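Local coordinates for putative ATP-grasp superfamily protein (Archaeoglobus fulgidus, PDB 3DF7), which is of unknown function but, as a putative member of the ATP-grasp superfamily, probably binds ATP and a metal ion, at residues D71-I76 and C95-S100; S102-V107 and E224-Y229. All coordinates share one frame; numbering follows the deposited sequence.

Contact 1. Residues D71-I76 and C95-S100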
ATOM      1  N   ASP A  71      -6.265  12.932  17.731  1.00 13.35           N
ATOM      2  CA  ASP A  71      -5.604  12.086  18.721  1.00 13.44           C
ATOM      3  C   ASP A  71      -4.682  11.091  18.021  1.00 13.23           C
ATOM      4  O   ASP A  71      -3.750  10.562  18.619  1.00 12.62           O
ATOM      5  CB  ASP A  71      -6.638  11.332  19.554  1.00 13.69           C
ATOM      6  CG  ASP A  71      -7.494  12.260  20.393  1.00 15.19           C
ATOM      7  OD1 ASP A  71      -6.921  13.030  21.193  1.00 17.92           O
ATOM      8  OD2 ASP A  71      -8.735  12.224  20.251  1.00 15.32           O
ATOM      9  N   ALA A  72      -4.964  10.831  16.750  1.00 10.42           N
ATOM     10  CA  ALA A  72      -4.144   9.919  15.964  1.00 10.12           C
ATOM     11  C   ALA A  72      -4.284  10.302  14.501  1.00  9.66           C
ATOM     12  O   ALA A  72      -5.169  11.083  14.132  1.00  9.29           O
ATOM     13  CB  ALA A  72      -4.597   8.469  16.183  1.00 10.84           C
ATOM     14  N   PHE A  73      -3.402   9.770  13.666  1.00  8.45           N
ATOM     15  CA  PHE A  73      -3.477  10.065  12.246  1.00  9.93           C
ATOM     16  C   PHE A  73      -3.062   8.854  11.437  1.00 10.00           C
ATOM     17  O   PHE A  73      -2.371   7.959  11.933  1.00  8.78           O
ATOM     18  CB  PHE A  73      -2.590  11.272  11.884  1.00  9.96           C
ATOM     19  CG  PHE A  73      -1.113  10.974  11.867  1.00 11.11           C
ATOM     20  CD1 PHE A  73      -0.513  10.392  10.749  1.00 11.56           C
ATOM     21  CD2 PHE A  73      -0.317  11.277  12.968  1.00 11.09           C
ATOM     22  CE1 PHE A  73       0.858  10.116  10.730  1.00 11.27           C
ATOM     23  CE2 PHE A  73       1.055  11.006  12.960  1.00 12.27           C
ATOM     24  CZ  PHE A  73       1.642  10.423  11.834  1.00 11.90           C
ATOM     25  N   LEU A  74      -3.513   8.829  10.191  1.00  9.56           N
ATOM     26  CA  LEU A  74      -3.180   7.766   9.258  1.00  9.45           C
ATOM     27  C   LEU A  74      -3.060   8.455   7.913  1.00  9.80           C
ATOM     28  O   LEU A  74      -4.042   8.981   7.385  1.00  9.02           O
ATOM     29  CB  LEU A  74      -4.276   6.698   9.196  1.00  7.91           C
ATOM     30  CG  LEU A  74      -3.931   5.582   8.199  1.00 10.27           C
ATOM     31  CD1 LEU A  74      -2.630   4.880   8.637  1.00  9.17           C
ATOM     32  CD2 LEU A  74      -5.078   4.590   8.107  1.00  8.81           C
ATOM     33  N   ILE A  75      -1.848   8.460   7.373  1.00 10.82           N
ATOM     34  CA  ILE A  75      -1.591   9.096   6.097  1.00 11.00           C
ATOM     35  C   ILE A  75      -1.306   8.065   5.015  1.00 10.26           C
ATOM     36  O   ILE A  75      -0.456   7.191   5.172  1.00 10.16           O
ATOM     37  CB  ILE A  75      -0.421  10.108   6.231  1.00 11.98           C
ATOM     38  CG1 ILE A  75      -0.908  11.322   7.041  1.00 12.17           C
ATOM     39  CG2 ILE A  75       0.099  10.524   4.851  1.00 11.13           C
ATOM     40  CD1 ILE A  75       0.158  12.339   7.368  1.00 14.01           C
ATOM     41  N   ILE A  76      -2.059   8.163   3.927  1.00  9.29           N
ATOM     42  CA  ILE A  76      -1.904   7.274   2.791  1.00  9.63           C
ATOM     43  C   ILE A  76      -1.468   8.161   1.632  1.00  9.95           C
ATOM     44  O   ILE A  76      -2.209   9.053   1.215  1.00  7.76           O
ATOM     45  CB  ILE A  76      -3.233   6.606   2.408  1.00 10.15           C
ATOM     46  CG1 ILE A  76      -3.863   5.931   3.629  1.00 10.77           C
ATOM     47  CG2 ILE A  76      -2.988   5.581   1.313  1.00 10.53           C
ATOM     48  CD1 ILE A  76      -5.344   5.630   3.454  1.00 14.41           C
ATOM     49  N   CYS A  95       0.322  14.036  16.723  1.00 18.90           N
ATOM     50  CA  CYS A  95      -0.338  12.976  17.479  1.00 17.94           C
ATOM     51  C   CYS A  95       0.125  11.567  17.133  1.00 16.45           C
ATOM     52  O   CYS A  95       1.030  11.381  16.320  1.00 16.90           O
ATOM     53  CB  CYS A  95      -1.850  13.086  17.284  1.00 16.88           C
ATOM     54  SG  CYS A  95      -2.341  13.252  15.555  1.00 18.09           S
ATOM     55  N   GLU A  96      -0.506  10.578  17.763  1.00 16.14           N
ATOM     56  CA  GLU A  96      -0.151   9.181  17.547  1.00 16.36           C
ATOM     57  C   GLU A  96      -0.260   8.806  16.077  1.00 15.23           C
ATOM     58  O   GLU A  96      -1.167   9.249  15.376  1.00 15.20           O
ATOM     59  CB  GLU A  96      -1.049   8.249  18.368  1.00 18.54           C
ATOM     60  CG  GLU A  96      -0.548   6.808  18.388  1.00 26.23           C
ATOM     61  CD  GLU A  96      -1.576   5.814  18.902  1.00 32.06           C
ATOM     62  OE1 GLU A  96      -2.188   6.070  19.961  1.00 35.07           O
ATOM     63  OE2 GLU A  96      -1.761   4.767  18.247  1.00 33.20           O
ATOM     64  N   ASN A  97       0.668   7.972  15.629  1.00 12.90           N
ATOM     65  CA  ASN A  97       0.717   7.516  14.243  1.00 12.52           C
ATOM     66  C   ASN A  97       0.226   6.071  14.162  1.00 12.30           C
ATOM     67  O   ASN A  97       0.801   5.185  14.794  1.00 13.25           O
ATOM     68  CB  ASN A  97       2.161   7.601  13.744  1.00 12.15           C
ATOM     69  CG  ASN A  97       2.295   7.316  12.261  1.00 13.50           C
ATOM     70  OD1 ASN A  97       1.330   6.945  11.588  1.00 13.55           O
ATOM     71  ND2 ASN A  97       3.507   7.488  11.743  1.00 12.13           N
ATOM     72  N   LEU A  98      -0.837   5.834  13.396  1.00  9.70           N
ATOM     73  CA  LEU A  98      -1.363   4.479  13.240  1.00 10.35           C
ATOM     74  C   LEU A  98      -0.585   3.758  12.146  1.00  8.85           C
ATOM     75  O   LEU A  98      -0.760   2.557  11.933  1.00  9.11           O
ATOM     76  CB  LEU A  98      -2.856   4.499  12.878  1.00 10.00           C
ATOM     77  CG  LEU A  98      -3.820   5.093  13.909  1.00 13.41           C
ATOM     78  CD1 LEU A  98      -5.248   4.759  13.506  1.00 13.83           C
ATOM     79  CD2 LEU A  98      -3.524   4.532  15.298  1.00 12.59           C
ATOM     80  N   GLY A  99       0.270   4.511  11.459  1.00  9.19           N
ATOM     81  CA  GLY A  99       1.090   3.968  10.389  1.00  8.97           C
ATOM     82  C   GLY A  99       2.556   3.905  10.779  1.00  9.58           C
ATOM     83  O   GLY A  99       2.893   3.997  11.961  1.00 10.25           O
ATOM     84  N   SER A 100       3.433   3.761   9.790  1.00  8.70           N
ATOM     85  CA  SER A 100       4.868   3.663  10.040  1.00  9.22           C
ATOM     86  C   SER A 100       5.558   5.001  10.298  1.00  9.24           C
ATOM     87  O   SER A 100       5.091   6.047   9.848  1.00  9.89           O
ATOM     88  CB  SER A 100       5.556   2.964   8.863  1.00  8.21           C
ATOM     89  OG  SER A 100       5.115   1.619   8.738  1.00 10.82           O
TER
HETATM   90  O   HOH W   1      -4.028   8.118  20.236  1.00 33.66           O
HETATM   91  O   HOH W   2      -2.191  11.561  20.526  1.00 39.45           O
HETATM   92  O   HOH W   3       0.267   7.155   8.837  1.00 13.25           O
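Asn97 leans its side-chain amide above the CZ-CE1 rim of the Phe73 ring, the two planes only 25° apart. CG of Asn97 comes to 3.2 Å from CZ of Phe73, and OD1 of Asn97 lies 3.3 Å from CE1 of Phe73, both beyond the rim. It is CA of Asn97 that sits over the face of the ring, off-centre, 4.0 Å from the centroid in a CH-pi contact. The ring reaches this place because CG of Phe73 stands between the backbone N and the carbonyl carbon (chi1 75°), while at its edge lies SG of Cys95, in a sulfur-aromatic contact.

Behind these side chains runs a parallel strand pair, Ala72 with Glu96 and Phe73 with Asn97. Phe73 N gives a hydrogen bond to Glu96 O (2.9 Å), and Leu98 N returns a nearly straight one to Phe73 O (3.0 Å, 173° at the hydrogen). On the other face CB of Ala72 meets CG of Leu98. Strand 72-76, helix 83-92 and strand 96-97 form a beta-alpha-beta crossover in the pre-ATP-grasp region, the helix covering Phe73 through Ala91; strand 3-8 pairs separately with Leu74 through Phe5 and Phe7.

OD1 of Asn97 takes the N-H of Gly99 at 2.7 Å, closing an Asx turn, with the donor above the carbonyl plane. A water gives OD1 a second bond and accepts from Ile75 N, and ND2 donates weakly to Ser100 O. Bonds at both ends should thus fix the rotation of the amide just where the strand pairing gives out and the chain turns.

Contact 2. Residues S102-V107 and E224-Y229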
ATOM      1  N   SER A 102       8.345   8.038  10.065  1.00 10.14           N
ATOM      2  CA  SER A 102       8.982   8.662   8.906  1.00  9.71           C
ATOM      3  C   SER A 102      10.375   8.064   8.714  1.00 11.29           C
ATOM      4  O   SER A 102      10.865   7.953   7.589  1.00  9.98           O
ATOM      5  CB  SER A 102       9.078  10.186   9.093  1.00 10.58           C
ATOM      6  OG  SER A 102       9.857  10.527  10.226  1.00 12.47           O
ATOM      7  N   ARG A 103      11.006   7.673   9.818  1.00 13.33           N
ATOM      8  CA  ARG A 103      12.336   7.071   9.774  1.00 14.91           C
ATOM      9  C   ARG A 103      12.305   5.806   8.903  1.00 14.03           C
ATOM     10  O   ARG A 103      13.140   5.622   8.017  1.00 12.59           O
ATOM     11  CB  ARG A 103      12.786   6.716  11.199  1.00 19.84           C
ATOM     12  CG  ARG A 103      14.189   6.139  11.300  1.00 28.50           C
ATOM     13  CD  ARG A 103      14.606   5.881  12.755  1.00 33.67           C
ATOM     14  NE  ARG A 103      14.212   4.564  13.269  1.00 36.99           N
ATOM     15  CZ  ARG A 103      12.982   4.225  13.652  1.00 39.36           C
ATOM     16  NH1 ARG A 103      11.985   5.098  13.586  1.00 37.95           N
ATOM     17  NH2 ARG A 103      12.752   3.003  14.120  1.00 40.81           N
ATOM     18  N   ALA A 104      11.334   4.939   9.166  1.00 11.61           N
ATOM     19  CA  ALA A 104      11.184   3.699   8.411  1.00 10.27           C
ATOM     20  C   ALA A 104      10.780   3.972   6.960  1.00 12.03           C
ATOM     21  O   ALA A 104      11.263   3.315   6.037  1.00 10.29           O
ATOM     22  CB  ALA A 104      10.149   2.815   9.083  1.00 10.48           C
ATOM     23  N   ILE A 105       9.897   4.948   6.767  1.00  9.86           N
ATOM     24  CA  ILE A 105       9.422   5.301   5.433  1.00  9.79           C
ATOM     25  C   ILE A 105      10.542   5.856   4.557  1.00 10.90           C
ATOM     26  O   ILE A 105      10.536   5.665   3.342  1.00 10.68           O
ATOM     27  CB  ILE A 105       8.244   6.314   5.532  1.00  9.64           C
ATOM     28  CG1 ILE A 105       7.042   5.618   6.189  1.00 10.14           C
ATOM     29  CG2 ILE A 105       7.869   6.848   4.145  1.00  9.86           C
ATOM     30  CD1 ILE A 105       5.855   6.536   6.495  1.00 10.29           C
ATOM     31  N   ALA A 106      11.510   6.532   5.166  1.00 10.17           N
ATOM     32  CA  ALA A 106      12.623   7.079   4.400  1.00 10.84           C
ATOM     33  C   ALA A 106      13.417   5.941   3.761  1.00 11.74           C
ATOM     34  O   ALA A 106      13.961   6.093   2.669  1.00 11.58           O
ATOM     35  CB  ALA A 106      13.526   7.917   5.301  1.00 12.52           C
ATOM     36  N   VAL A 107      13.471   4.802   4.442  1.00 10.72           N
ATOM     37  CA  VAL A 107      14.198   3.642   3.927  1.00 12.77           C
ATOM     38  C   VAL A 107      13.394   2.888   2.871  1.00 12.00           C
ATOM     39  O   VAL A 107      13.909   2.579   1.795  1.00 12.60           O
ATOM     40  CB  VAL A 107      14.559   2.647   5.055  1.00 11.21           C
ATOM     41  CG1 VAL A 107      15.182   1.387   4.459  1.00 13.10           C
ATOM     42  CG2 VAL A 107      15.528   3.296   6.030  1.00 14.88           C
ATOM     43  N   GLU A 224      13.319  -1.017  11.449  1.00 17.19           N
ATOM     44  CA  GLU A 224      12.790  -0.431  12.677  1.00 18.28           C
ATOM     45  C   GLU A 224      11.906   0.757  12.319  1.00 15.64           C
ATOM     46  O   GLU A 224      12.250   1.551  11.449  1.00 14.76           O
ATOM     47  CB  GLU A 224      13.930   0.038  13.583  1.00 20.49           C
ATOM     48  CG  GLU A 224      14.731  -1.087  14.212  1.00 29.70           C
ATOM     49  CD  GLU A 224      15.323  -2.037  13.184  1.00 34.46           C
ATOM     50  OE1 GLU A 224      15.954  -1.554  12.215  1.00 36.82           O
ATOM     51  OE2 GLU A 224      15.162  -3.267  13.348  1.00 36.85           O
ATOM     52  N   GLY A 225      10.763   0.871  12.985  1.00 14.65           N
ATOM     53  CA  GLY A 225       9.870   1.980  12.705  1.00 13.98           C
ATOM     54  C   GLY A 225       8.585   1.584  12.000  1.00 12.47           C
ATOM     55  O   GLY A 225       7.600   2.312  12.058  1.00 12.13           O
ATOM     56  N   LEU A 226       8.584   0.442  11.318  1.00 11.64           N
ATOM     57  CA  LEU A 226       7.369   0.011  10.640  1.00 11.72           C
ATOM     58  C   LEU A 226       6.342  -0.199  11.734  1.00 10.97           C
ATOM     59  O   LEU A 226       6.667  -0.674  12.816  1.00 10.41           O
ATOM     60  CB  LEU A 226       7.596  -1.289   9.865  1.00  9.96           C
ATOM     61  CG  LEU A 226       8.496  -1.123   8.640  1.00 11.12           C
ATOM     62  CD1 LEU A 226       8.665  -2.459   7.942  1.00 10.86           C
ATOM     63  CD2 LEU A 226       7.869  -0.100   7.689  1.00 10.27           C
ATOM     64  N   ASN A 227       5.102   0.165  11.451  1.00 10.27           N
ATOM     65  CA  ASN A 227       4.040   0.046  12.433  1.00 10.31           C
ATOM     66  C   ASN A 227       2.691   0.088  11.736  1.00 10.45           C
ATOM     67  O   ASN A 227       2.517   0.820  10.767  1.00 10.10           O
ATOM     68  CB  ASN A 227       4.152   1.196  13.439  1.00 10.89           C
ATOM     69  CG  ASN A 227       2.975   1.259  14.392  1.00 12.09           C
ATOM     70  OD1 ASN A 227       2.132   2.160  14.305  1.00 13.93           O
ATOM     71  ND2 ASN A 227       2.909   0.304  15.307  1.00  9.52           N
ATOM     72  N   GLY A 228       1.746  -0.705  12.231  1.00 11.53           N
ATOM     73  CA  GLY A 228       0.420  -0.733  11.640  1.00 10.82           C
ATOM     74  C   GLY A 228       0.382  -1.590  10.391  1.00 10.79           C
ATOM     75  O   GLY A 228       1.083  -2.598  10.298  1.00 11.07           O
ATOM     76  N   TYR A 229      -0.433  -1.190   9.421  1.00  8.80           N
ATOM     77  CA  TYR A 229      -0.541  -1.944   8.182  1.00  7.85           C
ATOM     78  C   TYR A 229       0.656  -1.694   7.274  1.00  8.33           C
ATOM     79  O   TYR A 229       0.996  -0.550   6.967  1.00  8.66           O
ATOM     80  CB  TYR A 229      -1.822  -1.568   7.429  1.00  5.50           C
ATOM     81  CG  TYR A 229      -1.979  -2.289   6.109  1.00  6.88           C
ATOM     82  CD1 TYR A 229      -2.797  -3.415   5.997  1.00  7.62           C
ATOM     83  CD2 TYR A 229      -1.303  -1.847   4.969  1.00  7.88           C
ATOM     84  CE1 TYR A 229      -2.940  -4.079   4.781  1.00  9.23           C
ATOM     85  CE2 TYR A 229      -1.438  -2.505   3.753  1.00  8.27           C
ATOM     86  CZ  TYR A 229      -2.259  -3.618   3.667  1.00  8.03           C
ATOM     87  OH  TYR A 229      -2.411  -4.259   2.459  1.00 10.47           O
TER
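The short helix 102-108, at the end of the pre-ATP-grasp region, meets the loop of the ATP-grasp region that leads into strand 228-236 of the large antiparallel sheet, so the contact joins the two regions; the touching residues are Arg103 and Ala104 against Glu224, Gly225 and Leu226. CB of Ala104 is pressed against the loop backbone, 3.4 Å from Glu224 O and 3.5 Å from Gly225 C. Farther along, CD2 of Leu226 reaches the same methyl at 4.0 Å.

Gly225 is where helix and loop run closest, its CA 4.8 Å from that of Ala104. With phi at 110°, a side chain here would be jammed against the preceding carbonyl oxygen and would also clash with CB of Ala104, so the bare CA suits both the turn and the fit.

Arg103 works differently. CG is anti to the backbone N (chi1 -177°), and a bend at chi3 (87°) turns NE. The guanidinium lies across the Glu224-Gly225 peptide, with Glu224 O over one face, 3.5 Å from CZ of Arg103. The angle at NH2 is too poor for a hydrogen bond to that oxygen, though a face-on attraction is possible. NH2 of Arg103 is also 3.1 Å from Gly225 N, a donor facing a donor. The carboxylate of Glu224 leads away and makes a long, weak ion pair with Lys117.

Just before the helix, Ser101 OG accepts a hydrogen bond from Ala104 N, and Ser101 pairs through its backbone with Gly225. Helix 83-92 packs on another side of helix 102-108, touching Ser102 and Ile105, while Val223 adds to the cover over Ala104.

In the fold
From the N terminus, strand 3-8 comes first and later pairs with strand 72-76 in the parallel sheet. Contact 1 closes the short loop through helix 83-92, setting strand 96-97 at the sheet's outer margin. The chain turns through residues 98-101 into helix 102-108, where contact 2 opens; it closes only after 116 intervening residues, at the entry to strand 228-236. The two are in series, neither nested nor crossed, with centres about 12 Å apart. They meet where Ser100 OG probably hydrogen-bonds Asn227 N. Together they tie the parallel sheet, by way of the connection after strand 96-97, to the large antiparallel sheet.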